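Type IV pilus biogenesis factor PilY1 (Pseudomonas aeruginosa, PDB 3HX6) promotes type IV pilus assembly, twitching motility and adhesion to host cells, with calcium binding and release apparently regulating pilus retraction. Local coordinates at residues R255-N260 and P332-H337. The protein carries 3 engineered substitutions. Numbering follows the deposited sequence.
With CA (calcium ion), chain C.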
ATOM      1  N   ARG A 255      -2.593  20.727  15.969  1.00 12.29           N
ATOM      2  CA  ARG A 255      -3.046  19.397  15.606  1.00 12.52           C
ATOM      3  C   ARG A 255      -4.563  19.459  15.795  1.00 14.41           C
ATOM      4  O   ARG A 255      -5.054  19.729  16.892  1.00 12.37           O
ATOM      5  CB  ARG A 255      -2.462  18.326  16.531  1.00 13.81           C
ATOM      6  CG  ARG A 255      -3.028  16.920  16.286  1.00 14.53           C
ATOM      7  CD  ARG A 255      -2.634  16.369  14.911  1.00 16.36           C
ATOM      8  NE  ARG A 255      -1.184  16.320  14.766  1.00 19.79           N
ATOM      9  CZ  ARG A 255      -0.542  15.914  13.674  1.00 23.75           C
ATOM     10  NH1 ARG A 255      -1.223  15.506  12.607  1.00 23.55           N
ATOM     11  NH2 ARG A 255       0.785  15.935  13.642  1.00 21.32           N
ATOM     12  N   LEU A 256      -5.308  19.235  14.726  1.00 13.79           N
ATOM     13  CA  LEU A 256      -6.756  19.271  14.830  1.00 15.32           C
ATOM     14  C   LEU A 256      -7.291  17.915  15.259  1.00 14.85           C
ATOM     15  O   LEU A 256      -6.726  16.877  14.908  1.00 16.16           O
ATOM     16  CB  LEU A 256      -7.367  19.697  13.495  1.00 17.01           C
ATOM     17  CG  LEU A 256      -7.617  21.207  13.387  1.00 19.82           C
ATOM     18  CD1 LEU A 256      -6.368  21.992  13.760  1.00 20.87           C
ATOM     19  CD2 LEU A 256      -8.073  21.531  11.983  1.00 24.13           C
ATOM     20  N   ALA A 257      -8.367  17.931  16.036  1.00 14.25           N
ATOM     21  CA  ALA A 257      -8.981  16.698  16.517  1.00 13.50           C
ATOM     22  C   ALA A 257     -10.419  16.620  16.035  1.00 13.92           C
ATOM     23  O   ALA A 257     -11.158  17.605  16.094  1.00 12.00           O
ATOM     24  CB  ALA A 257      -8.947  16.645  18.042  1.00 10.99           C
ATOM     25  N   ASP A 258     -10.797  15.436  15.567  1.00 13.63           N
ATOM     26  CA  ASP A 258     -12.139  15.152  15.072  1.00 16.86           C
ATOM     27  C   ASP A 258     -12.594  13.952  15.894  1.00 17.62           C
ATOM     28  O   ASP A 258     -12.280  12.811  15.567  1.00 20.03           O
ATOM     29  CB  ASP A 258     -12.068  14.797  13.582  1.00 16.53           C
ATOM     30  CG  ASP A 258     -13.370  14.222  13.053  1.00 17.61           C
ATOM     31  OD1 ASP A 258     -14.403  14.343  13.738  1.00 16.66           O
ATOM     32  OD2 ASP A 258     -13.355  13.654  11.943  1.00 19.90           O
ATOM     33  N   ASN A 259     -13.336  14.210  16.962  1.00 18.89           N
ATOM     34  CA  ASN A 259     -13.749  13.141  17.852  1.00 19.55           C
ATOM     35  C   ASN A 259     -15.031  12.366  17.577  1.00 21.60           C
ATOM     36  O   ASN A 259     -15.513  11.643  18.448  1.00 22.46           O
ATOM     37  CB  ASN A 259     -13.745  13.669  19.288  1.00 19.84           C
ATOM     38  CG  ASN A 259     -12.357  14.091  19.734  1.00 19.81           C
ATOM     39  OD1 ASN A 259     -11.371  13.798  19.061  1.00 18.81           O
ATOM     40  ND2 ASN A 259     -12.272  14.776  20.866  1.00 17.66           N
ATOM     41  N   ASN A 260     -15.585  12.506  16.378  1.00 20.22           N
ATOM     42  CA  ASN A 260     -16.785  11.757  16.024  1.00 22.05           C
ATOM     43  C   ASN A 260     -16.626  11.260  14.592  1.00 22.46           C
ATOM     44  O   ASN A 260     -17.600  10.956  13.913  1.00 21.85           O
ATOM     45  CB  ASN A 260     -18.042  12.623  16.175  1.00 23.14           C
ATOM     46  CG  ASN A 260     -18.075  13.794  15.209  1.00 22.12           C
ATOM     47  OD1 ASN A 260     -17.076  14.476  15.007  1.00 25.42           O
ATOM     48  ND2 ASN A 260     -19.241  14.039  14.617  1.00 24.43           N
ATOM     49  N   PRO A 332       1.263  18.598  18.233  1.00 10.20           N
ATOM     50  CA  PRO A 332       0.999  17.508  19.168  1.00 12.25           C
ATOM     51  C   PRO A 332       0.411  16.362  18.345  1.00 13.41           C
ATOM     52  O   PRO A 332       0.075  16.546  17.170  1.00 11.63           O
ATOM     53  CB  PRO A 332      -0.062  18.092  20.108  1.00 12.36           C
ATOM     54  CG  PRO A 332       0.077  19.577  19.947  1.00 12.42           C
ATOM     55  CD  PRO A 332       0.355  19.728  18.485  1.00 10.21           C
ATOM     56  N   SER A 333       0.316  15.188  18.961  1.00 11.53           N
ATOM     57  CA  SER A 333      -0.283  14.009  18.341  1.00 12.78           C
ATOM     58  C   SER A 333      -1.274  13.533  19.388  1.00 12.47           C
ATOM     59  O   SER A 333      -1.038  13.711  20.578  1.00 12.85           O
ATOM     60  CB  SER A 333       0.758  12.916  18.069  1.00 12.02           C
ATOM     61  OG  SER A 333       1.457  13.180  16.872  1.00 13.35           O
ATOM     62  N   LEU A 334      -2.376  12.938  18.954  1.00 13.25           N
ATOM     63  CA  LEU A 334      -3.399  12.483  19.891  1.00 16.05           C
ATOM     64  C   LEU A 334      -3.664  10.992  19.797  1.00 15.95           C
ATOM     65  O   LEU A 334      -3.756  10.440  18.702  1.00 16.36           O
ATOM     66  CB  LEU A 334      -4.707  13.239  19.632  1.00 18.35           C
ATOM     67  CG  LEU A 334      -4.615  14.768  19.635  1.00 22.79           C
ATOM     68  CD1 LEU A 334      -5.933  15.358  19.160  1.00 25.47           C
ATOM     69  CD2 LEU A 334      -4.275  15.265  21.021  1.00 23.00           C
ATOM     70  N   VAL A 335      -3.780  10.342  20.951  1.00 13.52           N
ATOM     71  CA  VAL A 335      -4.067   8.912  20.992  1.00 14.94           C
ATOM     72  C   VAL A 335      -5.180   8.710  22.017  1.00 13.61           C
ATOM     73  O   VAL A 335      -5.109   9.247  23.121  1.00 11.05           O
ATOM     74  CB  VAL A 335      -2.822   8.084  21.419  1.00 15.22           C
ATOM     75  CG1 VAL A 335      -3.152   6.607  21.405  1.00 18.14           C
ATOM     76  CG2 VAL A 335      -1.652   8.358  20.475  1.00 19.99           C
ATOM     77  N   ARG A 336      -6.214   7.957  21.651  1.00 14.31           N
ATOM     78  CA  ARG A 336      -7.312   7.713  22.580  1.00 17.16           C
ATOM     79  C   ARG A 336      -6.766   7.034  23.836  1.00 17.05           C
ATOM     80  O   ARG A 336      -5.982   6.090  23.752  1.00 16.39           O
ATOM     81  CB  ARG A 336      -8.380   6.814  21.944  1.00 18.75           C
ATOM     82  CG  ARG A 336      -9.677   6.772  22.751  1.00 21.27           C
ATOM     83  CD  ARG A 336     -10.636   5.697  22.249  1.00 23.35           C
ATOM     84  NE  ARG A 336     -11.184   5.979  20.925  1.00 24.79           N
ATOM     85  CZ  ARG A 336     -12.128   6.882  20.674  1.00 25.59           C
ATOM     86  NH1 ARG A 336     -12.645   7.607  21.657  1.00 24.17           N
ATOM     87  NH2 ARG A 336     -12.564   7.052  19.434  1.00 25.91           N
ATOM     88  N   HIS A 337      -7.175   7.518  25.000  1.00 17.30           N
ATOM     89  CA  HIS A 337      -6.715   6.925  26.248  1.00 18.85           C
ATOM     90  C   HIS A 337      -7.161   5.457  26.325  1.00 20.64           C
ATOM     91  O   HIS A 337      -8.211   5.091  25.798  1.00 21.18           O
ATOM     92  CB  HIS A 337      -7.276   7.722  27.421  1.00 18.77           C
ATOM     93  CG  HIS A 337      -6.668   7.367  28.739  1.00 18.83           C
ATOM     94  ND1 HIS A 337      -7.072   6.275  29.476  1.00 18.81           N
ATOM     95  CD2 HIS A 337      -5.671   7.951  29.444  1.00 19.77           C
ATOM     96  CE1 HIS A 337      -6.353   6.205  30.581  1.00 20.32           C
ATOM     97  NE2 HIS A 337      -5.495   7.210  30.587  1.00 18.30           N
TER
HETATM   98 CA    CA C   1     -16.121  16.213  14.222  1.00 20.24          CA
HETATM   99  O   HOH W   1       2.602  15.534  15.811  1.00 13.42           O
HETATM  100  O   HOH W   2     -13.441  10.321  20.311  1.00 31.02           O
HETATM  101  O   HOH W   3     -18.250  17.271  13.874  1.00 22.38           O
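Arg-255 meets the opposing segment through its side chain, whose NE donates a hydrogen bond to Pro-332 O at 2.7 Å. The acceptor sits at the edge of the guanidinium, near its plane, and the bond is reasonably straight at the hydrogen (157°). A chain with CG anti to the backbone N (chi1 174°) and then bent at both chi2 and chi3 wraps the aliphatic carbons round the same carbonyl, while CB rests 3.7 Å from CD of the proline ring. The outer nitrogen, NH2, gives a 2.9 Å bond to a water that also hydrogen-bonds Ser-333 OG, a two-point grip that should restrict rotation of the guanidinium. Ala-257, the next residue to face across, receives Leu-334: CD1 presses end-on against the methyl CB at 3.5 Å, tight for two carbons. Tyr-269 of strand 267-272 touches both side chains, and Val-345 of strand 343-348 packs on Leu-334. Strands 255-257 and 333-336 run in roughly the same direction, 31° apart, yet their axes stay 7.8 Å from each other, too far for backbone pairing; each is instead hydrogen-bonded within its own sheet, Ala-257 to Tyr-267 and Ser-333 to Ile-346. Past the strand end, Asp-258 OD1 binds the calcium ion at 2.6 Å, on the side away from 332-337. One water joins Asn-259 O to Arg-336 NH1. Asn-260 OD1 binds the ion at 2.1 Å, and Asp-262, Val-264 O, Asp-266 and a water complete the site. Edge strands meeting through side chains rather than backbone bonds fit adjacent blades of a beta-propeller, here beside an EF-hand-like calcium-binding loop set between strands 251-257 and 267-272 rather than between helices, in the C-terminal domain of PilY1.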